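Local structure of beta-galactosidase (3OG2) at residues I42-H48 with F70-Y76; D60-I65 with I348-I354; Y110-G116 with P171-P177; P273-F279 with V316-Y322. The protein is a family 35 glycoside hydrolase that probably cleaves terminal non-reducing beta-D-galactose residues from beta-D-galactosides. The contacts are given in a common frame with arbitrary orientation. Numbering follows the deposited sequence.

Interaction 1: I42-H48 with F70-Y76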
# COMPACT_ATOMS: atom_id res chain seq x y z
N ILE A 42 14.22 12.93 -3.16
CA ILE A 42 12.80 12.55 -3.02
C ILE A 42 12.76 11.13 -2.47
O ILE A 42 13.26 10.18 -3.09
CB ILE A 42 12.08 12.65 -4.36
CG1 ILE A 42 12.03 14.09 -4.87
CG2 ILE A 42 10.71 11.98 -4.28
CD1 ILE A 42 11.21 14.99 -3.94
N PHE A 43 12.20 11.00 -1.29
CA PHE A 43 12.06 9.68 -0.62
C PHE A 43 10.56 9.59 -0.37
O PHE A 43 10.02 10.38 0.41
CB PHE A 43 12.91 9.62 0.64
CG PHE A 43 13.33 8.19 1.03
CD1 PHE A 43 12.80 7.03 0.48
CD2 PHE A 43 14.32 8.06 2.00
CE1 PHE A 43 13.20 5.75 0.89
CE2 PHE A 43 14.73 6.78 2.40
CZ PHE A 43 14.19 5.63 1.87
N SER A 44 9.91 8.67 -1.06
CA SER A 44 8.45 8.61 -1.21
C SER A 44 7.90 7.28 -0.78
O SER A 44 8.61 6.28 -0.92
CB SER A 44 8.18 8.86 -2.71
OG SER A 44 6.77 8.79 -2.98
N GLY A 45 6.66 7.31 -0.34
CA GLY A 45 5.97 6.08 0.00
C GLY A 45 4.70 5.94 -0.82
O GLY A 45 3.98 6.94 -0.95
N GLU A 46 4.34 4.77 -1.25
CA GLU A 46 3.13 4.56 -2.01
C GLU A 46 1.91 4.38 -1.09
O GLU A 46 1.98 3.57 -0.15
CB GLU A 46 3.24 3.28 -2.86
CG GLU A 46 2.13 3.18 -3.88
CD GLU A 46 2.36 3.86 -5.20
OE1 GLU A 46 3.44 4.49 -5.44
OE2 GLU A 46 1.43 3.79 -6.06
N VAL A 47 0.85 5.14 -1.40
CA VAL A 47 -0.44 5.10 -0.69
C VAL A 47 -1.54 5.21 -1.74
O VAL A 47 -1.42 6.06 -2.61
CB VAL A 47 -0.57 6.27 0.30
CG1 VAL A 47 -1.96 6.27 0.96
CG2 VAL A 47 0.54 6.24 1.34
N HIS A 48 -2.56 4.38 -1.64
CA HIS A 48 -3.63 4.42 -2.66
C HIS A 48 -4.89 4.93 -2.01
O HIS A 48 -5.46 4.25 -1.17
CB HIS A 48 -3.89 3.04 -3.24
CG HIS A 48 -2.68 2.55 -4.01
ND1 HIS A 48 -2.52 1.27 -4.40
CD2 HIS A 48 -1.62 3.28 -4.46
CE1 HIS A 48 -1.35 1.20 -5.06
NE2 HIS A 48 -0.78 2.40 -5.11
N PHE A 70 10.36 10.79 5.17
CA PHE A 70 9.97 10.92 3.74
C PHE A 70 9.42 12.32 3.46
O PHE A 70 8.93 12.98 4.38
CB PHE A 70 8.88 9.91 3.44
CG PHE A 70 9.40 8.46 3.28
CD1 PHE A 70 10.64 8.04 3.77
CD2 PHE A 70 8.57 7.56 2.62
CE1 PHE A 70 11.02 6.71 3.57
CE2 PHE A 70 8.96 6.21 2.40
CZ PHE A 70 10.20 5.80 2.90
N ASN A 71 9.49 12.72 2.18
CA ASN A 71 8.94 14.03 1.81
C ASN A 71 7.82 13.92 0.81
O ASN A 71 7.18 14.95 0.51
CB ASN A 71 10.03 14.98 1.27
CG ASN A 71 10.94 14.27 0.29
OD1 ASN A 71 10.53 13.43 -0.49
ND2 ASN A 71 12.23 14.61 0.40
N THR A 72 7.51 12.70 0.35
CA THR A 72 6.62 12.51 -0.80
C THR A 72 5.79 11.25 -0.60
O THR A 72 6.21 10.31 0.06
CB THR A 72 7.46 12.44 -2.07
OG1 THR A 72 8.25 13.63 -2.22
CG2 THR A 72 6.64 12.27 -3.34
N VAL A 73 4.62 11.28 -1.20
CA VAL A 73 3.77 10.10 -1.36
C VAL A 73 3.45 9.98 -2.85
O VAL A 73 3.16 10.98 -3.51
CB VAL A 73 2.50 10.22 -0.49
CG1 VAL A 73 1.37 9.32 -0.97
CG2 VAL A 73 2.92 9.86 0.95
N SER A 74 3.47 8.73 -3.30
CA SER A 74 3.04 8.38 -4.65
C SER A 74 1.71 7.67 -4.59
O SER A 74 1.52 6.83 -3.73
CB SER A 74 4.13 7.45 -5.22
OG SER A 74 3.74 6.91 -6.47
N PHE A 75 0.78 8.04 -5.51
CA PHE A 75 -0.54 7.43 -5.43
C PHE A 75 -1.07 7.12 -6.81
O PHE A 75 -0.84 7.86 -7.77
CB PHE A 75 -1.53 8.34 -4.71
CG PHE A 75 -1.89 9.64 -5.42
CD1 PHE A 75 -1.07 10.77 -5.38
CD2 PHE A 75 -3.08 9.70 -6.16
CE1 PHE A 75 -1.45 11.95 -6.05
CE2 PHE A 75 -3.45 10.88 -6.80
CZ PHE A 75 -2.64 12.00 -6.74
N TYR A 76 -1.84 6.03 -6.88
CA TYR A 76 -2.62 5.71 -8.06
C TYR A 76 -4.01 6.31 -7.91
O TYR A 76 -4.50 6.52 -6.77
CB TYR A 76 -2.76 4.19 -8.21
CG TYR A 76 -1.58 3.47 -8.83
CD1 TYR A 76 -0.89 3.95 -9.97
CD2 TYR A 76 -1.23 2.22 -8.29
CE1 TYR A 76 0.17 3.20 -10.51
CE2 TYR A 76 -0.19 1.49 -8.83
CZ TYR A 76 0.50 1.99 -9.93
OH TYR A 76 1.53 1.23 -10.42

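Interaction 2: D60-I65 with I348-I354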
# COMPACT_ATOMS: atom_id res chain seq x y z
N ASP A 60 -3.60 10.67 9.16
CA ASP A 60 -2.91 9.67 10.00
C ASP A 60 -1.83 8.99 9.22
O ASP A 60 -0.67 8.88 9.70
CB ASP A 60 -3.95 8.67 10.52
CG ASP A 60 -3.29 7.65 11.42
OD1 ASP A 60 -2.53 8.05 12.35
OD2 ASP A 60 -3.52 6.43 11.25
N VAL A 61 -2.14 8.50 8.03
CA VAL A 61 -1.07 7.80 7.29
C VAL A 61 -0.03 8.82 6.87
O VAL A 61 1.19 8.47 6.93
CB VAL A 61 -1.76 7.02 6.18
CG1 VAL A 61 -2.32 5.70 6.71
CG2 VAL A 61 -2.92 7.82 5.62
N PHE A 62 -0.34 10.03 6.47
CA PHE A 62 0.70 10.99 6.10
C PHE A 62 1.58 11.34 7.28
O PHE A 62 2.79 11.51 7.10
CB PHE A 62 0.10 12.27 5.52
CG PHE A 62 -0.36 12.22 4.08
CD1 PHE A 62 -1.70 12.38 3.77
CD2 PHE A 62 0.50 12.04 3.03
CE1 PHE A 62 -2.13 12.36 2.44
CE2 PHE A 62 0.09 12.02 1.71
CZ PHE A 62 -1.23 12.20 1.39
N HIS A 63 1.04 11.46 8.49
CA HIS A 63 1.89 11.71 9.64
C HIS A 63 2.91 10.59 9.84
O HIS A 63 4.05 10.80 10.21
CB HIS A 63 1.03 11.72 10.92
CG HIS A 63 0.29 12.95 11.23
ND1 HIS A 63 -0.79 12.99 12.08
CD2 HIS A 63 0.58 14.21 10.83
CE1 HIS A 63 -1.19 14.25 12.19
NE2 HIS A 63 -0.37 15.02 11.43
N LYS A 64 2.44 9.35 9.62
CA LYS A 64 3.30 8.17 9.83
C LYS A 64 4.37 8.13 8.74
O LYS A 64 5.51 7.71 9.02
CB LYS A 64 2.42 6.92 9.84
CG LYS A 64 1.63 6.84 11.14
CD LYS A 64 0.47 5.86 11.13
CE LYS A 64 -0.12 5.85 12.55
NZ LYS A 64 -1.36 5.09 12.63
N ILE A 65 4.06 8.55 7.52
CA ILE A 65 5.10 8.57 6.46
C ILE A 65 6.04 9.75 6.65
O ILE A 65 7.26 9.59 6.52
CB ILE A 65 4.38 8.61 5.11
CG1 ILE A 65 3.69 7.24 4.93
CG2 ILE A 65 5.36 8.93 3.98
CD1 ILE A 65 2.88 7.11 3.67
N ILE A 348 3.83 0.16 7.03
CA ILE A 348 2.63 0.54 7.78
C ILE A 348 1.57 -0.53 7.51
O ILE A 348 1.28 -0.79 6.34
CB ILE A 348 2.13 1.92 7.35
CG1 ILE A 348 3.25 2.97 7.45
CG2 ILE A 348 0.90 2.28 8.15
CD1 ILE A 348 2.90 4.36 6.92
N ARG A 349 1.08 -1.17 8.58
CA ARG A 349 0.14 -2.27 8.39
C ARG A 349 -1.19 -1.76 7.82
O ARG A 349 -1.51 -0.54 7.87
CB ARG A 349 -0.19 -2.89 9.74
CG ARG A 349 0.99 -3.64 10.38
CD ARG A 349 0.46 -4.23 11.68
NE ARG A 349 1.49 -4.91 12.48
CZ ARG A 349 1.81 -6.17 12.32
NH1 ARG A 349 1.22 -6.94 11.40
NH2 ARG A 349 2.75 -6.68 13.13
N GLU A 350 -2.01 -2.71 7.38
CA GLU A 350 -3.35 -2.40 6.86
C GLU A 350 -4.19 -1.65 7.85
O GLU A 350 -4.98 -0.81 7.46
CB GLU A 350 -3.99 -3.76 6.51
CG GLU A 350 -5.41 -3.64 5.99
CD GLU A 350 -5.93 -4.97 5.47
OE1 GLU A 350 -5.30 -6.02 5.78
OE2 GLU A 350 -6.94 -4.99 4.73
N ASP A 351 -4.02 -1.97 9.15
CA ASP A 351 -4.76 -1.27 10.23
C ASP A 351 -4.01 -0.01 10.70
O ASP A 351 -4.43 0.59 11.70
CB ASP A 351 -5.07 -2.25 11.35
CG ASP A 351 -3.85 -2.71 12.11
OD1 ASP A 351 -2.73 -2.22 11.88
OD2 ASP A 351 -3.99 -3.62 12.98
N ARG A 352 -2.98 0.40 10.00
CA ARG A 352 -2.20 1.65 10.13
C ARG A 352 -1.20 1.57 11.30
O ARG A 352 -0.56 2.59 11.61
CB ARG A 352 -3.04 2.95 10.14
CG ARG A 352 -4.12 2.91 9.05
CD ARG A 352 -4.99 4.17 9.04
NE ARG A 352 -5.48 4.44 10.38
CZ ARG A 352 -6.42 3.79 11.03
NH1 ARG A 352 -7.08 2.77 10.44
NH2 ARG A 352 -6.71 4.18 12.28
N ARG A 353 -1.03 0.41 11.91
CA ARG A 353 -0.04 0.31 12.99
C ARG A 353 1.38 0.33 12.40
O ARG A 353 1.63 -0.18 11.31
CB ARG A 353 -0.20 -0.96 13.84
CG ARG A 353 -1.42 -0.88 14.76
CD ARG A 353 -1.51 -2.17 15.57
NE ARG A 353 -1.82 -3.34 14.78
CZ ARG A 353 -1.29 -4.56 14.84
NH1 ARG A 353 -0.32 -4.93 15.68
NH2 ARG A 353 -1.74 -5.51 14.02
N ILE A 354 2.28 0.93 13.20
CA ILE A 354 3.68 1.10 12.81
C ILE A 354 4.60 0.44 13.83
O ILE A 354 5.62 0.95 14.27
CB ILE A 354 4.01 2.60 12.65
CG1 ILE A 354 3.66 3.42 13.91
CG2 ILE A 354 3.29 3.11 11.41
CD1 ILE A 354 4.24 4.81 13.87
O HOH W 1 -5.24 6.11 13.66

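Interaction 3: Y110-G116 with P171-P177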
# COMPACT_ATOMS: atom_id res chain seq x y z
N TYR A 110 4.76 16.19 -0.35
CA TYR A 110 4.49 16.41 -1.78
C TYR A 110 3.98 15.10 -2.39
O TYR A 110 4.08 14.03 -1.77
CB TYR A 110 5.75 16.89 -2.48
CG TYR A 110 6.17 18.28 -2.06
CD1 TYR A 110 5.32 19.35 -2.34
CD2 TYR A 110 7.37 18.53 -1.44
CE1 TYR A 110 5.66 20.68 -1.99
CE2 TYR A 110 7.72 19.83 -1.09
CZ TYR A 110 6.88 20.87 -1.38
OH TYR A 110 7.24 22.17 -0.99
N LEU A 111 3.41 15.20 -3.61
CA LEU A 111 2.80 14.02 -4.21
C LEU A 111 3.27 13.79 -5.64
O LEU A 111 3.44 14.74 -6.45
CB LEU A 111 1.27 14.20 -4.28
CG LEU A 111 0.56 14.27 -2.91
CD1 LEU A 111 -0.93 14.59 -3.13
CD2 LEU A 111 0.75 13.03 -2.09
N LEU A 112 3.45 12.50 -5.93
CA LEU A 112 3.62 11.95 -7.29
C LEU A 112 2.28 11.33 -7.68
O LEU A 112 1.87 10.35 -7.07
CB LEU A 112 4.76 10.94 -7.27
CG LEU A 112 4.79 9.96 -8.46
CD1 LEU A 112 4.74 10.64 -9.83
CD2 LEU A 112 6.04 9.07 -8.38
N ALA A 113 1.61 11.94 -8.66
CA ALA A 113 0.29 11.48 -9.08
C ALA A 113 0.42 10.49 -10.23
O ALA A 113 1.11 10.80 -11.21
CB ALA A 113 -0.53 12.69 -9.55
N ARG A 114 -0.26 9.34 -10.10
CA ARG A 114 -0.13 8.26 -11.10
C ARG A 114 -1.53 7.82 -11.47
O ARG A 114 -2.02 6.78 -10.96
CB ARG A 114 0.76 7.13 -10.56
CG ARG A 114 1.97 7.62 -9.77
CD ARG A 114 3.09 6.61 -9.67
NE ARG A 114 2.71 5.43 -8.90
CZ ARG A 114 3.15 4.21 -9.20
NH1 ARG A 114 3.90 3.95 -10.28
NH2 ARG A 114 2.80 3.19 -8.38
N PRO A 115 -2.23 8.56 -12.32
CA PRO A 115 -3.63 8.25 -12.57
C PRO A 115 -3.90 7.23 -13.67
O PRO A 115 -5.06 6.98 -13.98
CB PRO A 115 -4.22 9.62 -12.98
CG PRO A 115 -3.09 10.29 -13.68
CD PRO A 115 -1.83 9.85 -12.93
N GLY A 116 -2.87 6.68 -14.27
CA GLY A 116 -3.02 5.68 -15.30
C GLY A 116 -3.14 6.31 -16.69
O GLY A 116 -2.27 7.11 -17.05
N PRO A 171 0.12 20.25 -3.46
CA PRO A 171 1.20 19.31 -3.16
C PRO A 171 1.78 18.55 -4.34
O PRO A 171 2.80 17.89 -4.12
CB PRO A 171 0.49 18.33 -2.18
CG PRO A 171 -0.94 18.34 -2.66
CD PRO A 171 -1.21 19.77 -3.06
N VAL A 172 1.16 18.55 -5.51
CA VAL A 172 1.63 17.64 -6.59
C VAL A 172 2.86 18.19 -7.30
O VAL A 172 2.85 19.33 -7.81
CB VAL A 172 0.49 17.38 -7.61
CG1 VAL A 172 1.03 16.55 -8.77
CG2 VAL A 172 -0.67 16.64 -6.94
N ILE A 173 3.93 17.39 -7.31
CA ILE A 173 5.18 17.84 -7.93
C ILE A 173 5.58 17.05 -9.17
O ILE A 173 6.43 17.50 -9.92
CB ILE A 173 6.35 17.75 -6.89
CG1 ILE A 173 6.54 16.34 -6.33
CG2 ILE A 173 6.15 18.80 -5.81
CD1 ILE A 173 7.83 16.16 -5.56
N LEU A 174 4.99 15.88 -9.38
CA LEU A 174 5.39 14.97 -10.47
C LEU A 174 4.13 14.23 -10.92
O LEU A 174 3.22 14.01 -10.14
CB LEU A 174 6.40 13.95 -10.04
CG LEU A 174 7.79 14.49 -9.67
CD1 LEU A 174 8.58 13.36 -8.99
CD2 LEU A 174 8.51 14.98 -10.94
N TYR A 175 4.11 13.87 -12.22
CA TYR A 175 3.01 13.11 -12.78
C TYR A 175 3.56 11.96 -13.60
O TYR A 175 4.44 12.14 -14.43
CB TYR A 175 2.19 14.06 -13.65
CG TYR A 175 0.96 13.52 -14.33
CD1 TYR A 175 1.01 12.66 -15.45
CD2 TYR A 175 -0.32 13.91 -13.85
CE1 TYR A 175 -0.12 12.18 -16.03
CE2 TYR A 175 -1.46 13.44 -14.49
CZ TYR A 175 -1.36 12.58 -15.58
OH TYR A 175 -2.51 12.13 -16.21
N GLN A 176 2.95 10.78 -13.41
CA GLN A 176 3.33 9.61 -14.22
C GLN A 176 2.18 9.29 -15.17
O GLN A 176 1.05 8.99 -14.74
CB GLN A 176 3.54 8.38 -13.31
CG GLN A 176 3.82 7.11 -14.11
CD GLN A 176 3.83 5.91 -13.21
OE1 GLN A 176 4.72 5.74 -12.34
NE2 GLN A 176 2.85 4.99 -13.36
N PRO A 177 2.42 9.30 -16.48
CA PRO A 177 1.47 8.84 -17.45
C PRO A 177 1.63 7.32 -17.67
O PRO A 177 2.77 6.85 -17.73
CB PRO A 177 1.88 9.60 -18.72
CG PRO A 177 3.34 9.93 -18.56
CD PRO A 177 3.69 9.81 -17.11
O HOH W 2 -0.08 6.61 -14.00
O HOH W 3 -2.13 9.91 -17.66

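Interaction 4: P273-F279 with V316-Y322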
# COMPACT_ATOMS: atom_id res chain seq x y z
N PRO A 273 17.67 12.52 -13.01
CA PRO A 273 18.05 11.84 -11.77
C PRO A 273 17.76 10.37 -11.79
O PRO A 273 16.72 9.95 -12.29
CB PRO A 273 17.13 12.55 -10.75
CG PRO A 273 16.77 13.86 -11.35
CD PRO A 273 16.65 13.57 -12.84
N PHE A 274 18.64 9.59 -11.19
CA PHE A 274 18.34 8.15 -11.06
C PHE A 274 17.11 7.96 -10.17
O PHE A 274 17.10 8.34 -9.01
CB PHE A 274 19.56 7.40 -10.55
CG PHE A 274 19.28 5.90 -10.34
CD1 PHE A 274 18.49 5.16 -11.19
CD2 PHE A 274 19.86 5.31 -9.20
CE1 PHE A 274 18.20 3.81 -10.89
CE2 PHE A 274 19.58 3.98 -8.93
CZ PHE A 274 18.76 3.23 -9.77
N SER A 275 16.07 7.38 -10.79
CA SER A 275 14.75 7.30 -10.18
C SER A 275 14.17 5.89 -10.17
O SER A 275 14.04 5.27 -11.22
CB SER A 275 13.80 8.17 -11.00
OG SER A 275 14.24 9.54 -11.03
N LEU A 276 13.86 5.42 -8.96
CA LEU A 276 13.20 4.14 -8.76
C LEU A 276 11.76 4.52 -8.36
O LEU A 276 11.49 4.85 -7.21
CB LEU A 276 13.87 3.28 -7.68
CG LEU A 276 15.25 2.79 -8.11
CD1 LEU A 276 15.95 2.12 -6.91
CD2 LEU A 276 15.14 1.82 -9.29
N VAL A 277 10.88 4.50 -9.34
CA VAL A 277 9.52 4.99 -9.12
C VAL A 277 8.70 3.97 -8.35
O VAL A 277 7.74 4.28 -7.67
CB VAL A 277 8.89 5.35 -10.49
CG1 VAL A 277 7.40 5.69 -10.36
CG2 VAL A 277 9.68 6.55 -10.99
N GLU A 278 9.06 2.67 -8.41
CA GLU A 278 8.52 1.66 -7.49
C GLU A 278 9.68 0.76 -7.10
O GLU A 278 10.28 0.11 -7.98
CB GLU A 278 7.46 0.73 -8.07
CG GLU A 278 6.25 1.51 -8.62
CD GLU A 278 5.36 0.56 -9.37
OE1 GLU A 278 5.44 -0.69 -9.21
OE2 GLU A 278 4.52 1.04 -10.17
N PHE A 279 9.98 0.71 -5.82
CA PHE A 279 10.94 -0.27 -5.33
C PHE A 279 10.27 -1.08 -4.23
O PHE A 279 9.56 -0.53 -3.38
CB PHE A 279 12.23 0.41 -4.83
CG PHE A 279 13.27 -0.69 -4.58
CD1 PHE A 279 13.99 -1.26 -5.65
CD2 PHE A 279 13.49 -1.17 -3.30
CE1 PHE A 279 14.89 -2.28 -5.40
CE2 PHE A 279 14.40 -2.19 -3.07
CZ PHE A 279 15.08 -2.76 -4.11
N VAL A 316 20.55 6.60 -6.05
CA VAL A 316 19.13 6.98 -6.29
C VAL A 316 18.79 8.28 -5.61
O VAL A 316 19.09 8.50 -4.43
CB VAL A 316 18.23 5.83 -5.83
CG1 VAL A 316 18.18 5.68 -4.29
CG2 VAL A 316 16.84 5.99 -6.41
N THR A 317 18.10 9.19 -6.35
CA THR A 317 17.69 10.43 -5.71
C THR A 317 16.18 10.67 -5.87
O THR A 317 15.70 11.66 -5.34
CB THR A 317 18.46 11.64 -6.20
OG1 THR A 317 18.34 11.68 -7.63
CG2 THR A 317 19.96 11.55 -5.81
N ILE A 318 15.46 9.76 -6.57
CA ILE A 318 13.97 9.79 -6.50
C ILE A 318 13.65 8.32 -6.21
O ILE A 318 13.95 7.45 -7.05
CB ILE A 318 13.31 10.28 -7.79
CG1 ILE A 318 13.69 11.74 -8.11
CG2 ILE A 318 11.78 10.08 -7.69
CD1 ILE A 318 13.10 12.26 -9.39
N PHE A 319 13.12 8.05 -5.01
CA PHE A 319 13.06 6.66 -4.52
C PHE A 319 11.71 6.46 -3.87
O PHE A 319 11.45 7.08 -2.81
CB PHE A 319 14.22 6.51 -3.52
CG PHE A 319 14.45 5.10 -2.97
CD1 PHE A 319 14.04 3.93 -3.61
CD2 PHE A 319 15.15 5.02 -1.78
CE1 PHE A 319 14.35 2.67 -3.07
CE2 PHE A 319 15.44 3.76 -1.24
CZ PHE A 319 15.06 2.62 -1.87
N ASN A 320 10.84 5.62 -4.44
CA ASN A 320 9.50 5.42 -3.91
C ASN A 320 9.31 3.96 -3.53
O ASN A 320 9.64 3.06 -4.31
CB ASN A 320 8.47 5.82 -4.95
CG ASN A 320 7.04 5.55 -4.49
OD1 ASN A 320 6.59 6.07 -3.45
ND2 ASN A 320 6.29 4.74 -5.22
N ILE A 321 8.79 3.76 -2.32
CA ILE A 321 8.61 2.43 -1.76
C ILE A 321 7.19 1.95 -1.94
O ILE A 321 6.23 2.52 -1.42
CB ILE A 321 8.96 2.45 -0.24
CG1 ILE A 321 10.39 2.97 0.03
CG2 ILE A 321 8.73 1.06 0.40
CD1 ILE A 321 11.45 2.26 -0.84
N TYR A 322 7.03 0.87 -2.78
CA TYR A 322 5.71 0.33 -3.14
C TYR A 322 5.57 -0.96 -2.35
O TYR A 322 6.34 -1.90 -2.68
CB TYR A 322 5.68 0.10 -4.67
CG TYR A 322 4.29 -0.33 -5.12
CD1 TYR A 322 3.75 -1.59 -4.85
CD2 TYR A 322 3.46 0.55 -5.83
CE1 TYR A 322 2.51 -1.96 -5.24
CE2 TYR A 322 2.18 0.20 -6.25
CZ TYR A 322 1.71 -1.05 -5.95
OH TYR A 322 0.44 -1.41 -6.31

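Interaction 1: I42-H48 with F70-Y76
Two neighbouring parallel strands of the TIM barrel meet here, the two strands of the beta-alpha-beta unit in which helix 58-66 connects strand 38-47 to strand 72-76. Backbone bonds alternate along them: Gly45 N donates to Thr72 O (3.1 Å), Ser74 N to Gly45 O (3.0 Å) and Val47 N to Ser74 O (3.0 Å). At the N-terminal end of the pairing, Asn71 OD1 accepts from Phe43 N (3.1 Å) and Asn71 N donates to Phe43 O (3.0 Å). Phe43 and Phe70 form an offset stack, and the Phe70 ring extends alongside Gly45, where a CB would sit tightly against CE2. Val73 lies on the same face as Gly45 and packs on Phe62 and Ile65 of the helix. Ser44, Glu46 and Ser74 face the barrel interior, Ser44 bonding to Asn320 and Glu46 forming a salt bridge with Arg114. Tyr76, a galactose-binding residue whose hydroxyl bonds to Asn179, has its ring over Glu46, whose OE1 accepts from Ser74 OG at 2.6 Å.

Interaction 2: D60-I65 with I348-I354
The loop that follows strand 318-321 of the TIM barrel folds back here onto helix 58-66, on the outside of the strand cylinder. At its start, Ile348 directs CD1 into the helix, 3.6 Å from Ile65 CG1 and 3.9 Å from Lys64 CB. From Arg349 to Arg352 the chain makes a type I beta turn, closed by Arg352 N to Arg349 O at 2.8 Å, and Asp351 adds an Asx turn through its OD1 and Arg353 N (3.1 Å). The positive phi of Arg352 ends the turn, and this residue carries the polar centre of the contact. Its NE makes a salt bridge to Asp60 OD2 (2.9 Å), while its carbonyl O receives Lys64 NZ (2.8 Å). Lys64 NZ also pairs with Asp60 OD2 (2.9 Å), giving a three-residue charge network that Arg591 extends at Asp60. Arg353 turns away and pairs with Asp351 instead. Last comes Ile354, with its backbone N bonded to Tyr588 and its CG2 resting 3.9 Å from Lys64 CD.

Interaction 3: Y110-G116 with P171-P177
Strands 110-116 and 172-177 are parallel neighbours in the TIM barrel, and a beta bulge at Ile173 shifts their register. Leu111 O takes Ile173 N (2.8 Å), and the pairing resumes one residue later, with Ala113 N to Leu174 O (3.0 Å) and Gln176 N to Ala113 O (2.9 Å). On the side facing helices 98-107 and 144-163, Leu111 is the large knob: its CD1 abuts Pro171 CG (3.8 Å) and its CB lies 4.1 Å from Val172 CG2. The small Ala113 leaves a shallow dip, bordered by Val172 CG1 at 4.2 Å and Tyr175 CD2 at 4.5 Å from its CB. Beyond it, Pro115 lays its CD over the face of the Tyr175 ring, a CH-pi contact 4.1 Å from the centroid. The opposite face has Leu112 CD1 tucked against Leu174 CB (3.7 Å), then turns polar: Arg114 NH1 donates to Gln176 OE1 (2.8 Å), and Arg114 also bridges to Glu46 and Glu278. Around Gly116, whose backbone angles call for glycine, two waters fill the gap. One links Gly116 N (2.8 Å) to Gln176 O (2.7 Å); the other lies 2.9 Å from Gly116 O and 2.7 Å from Tyr175 OH.

Interaction 4: P273-F279 with V316-Y322
Phe279, Ile318 and Leu276 bury the most area in this parallel strand pairing of the TIM barrel. Phe274 O is shared by Thr317 N (3.0 Å) and Ile318 N (3.3 Å); Ile318 O accepts from Leu276 N at 2.8 Å, and Ile318 CD1 packs 3.4 Å from Ser275 OG. Leu276 continues the pattern through its O, bonded to Asn320 N (2.9 Å), while its side chain lies on the other face, CG 4.0 Å from Val316 CG2 and CB 4.1 Å from Phe319 CD1. A beta bulge at Val277 and Glu278 then interrupts the register, and Asn320, its OD1 bonded to Ser44, bridges it by donating from ND2 to Val277 O (2.9 Å). Phe279 restores the pairing: its N bonds to Asn320 O (2.8 Å), its O to Tyr322 N (3.0 Å), and its CB touches Phe319 CE1 at 3.6 Å. The corner presents Glu278, a galactose-binding residue held by Tyr240 and Arg114, with its OE1 over the face of the Tyr322 ring. Helix 301-313 packs on the face of Leu276, Phe279 and Phe319, and the pair sits between strands 236-239 and 38-47, which bond to 275-280 and 318-321 respectively.

All four contacts are buried, but they occupy different layers. Interactions 1, 3 and 4 pair parallel strands of one barrel sheet: strands 72-76 and 110-116 are neighbours, linking 1 to 3, and strands 38-47 and 318-321 link 1 to 4. Their polar interior side chains converge on Arg114 of interaction 3, which meets a carboxylate from each of interactions 1 and 4. Interaction 2 lies outside this sheet and joins a helix to a loop through a salt-bridge network and isoleucine packing, with no strand pairing. It meets interaction 1 by apolar packing, Ile65 CD1 lying 3.4 Å from Val47 CG2, touches interaction 3 where Phe62 CE2 lies 4.0 Å from Leu111 CD2, and does not touch interaction 4.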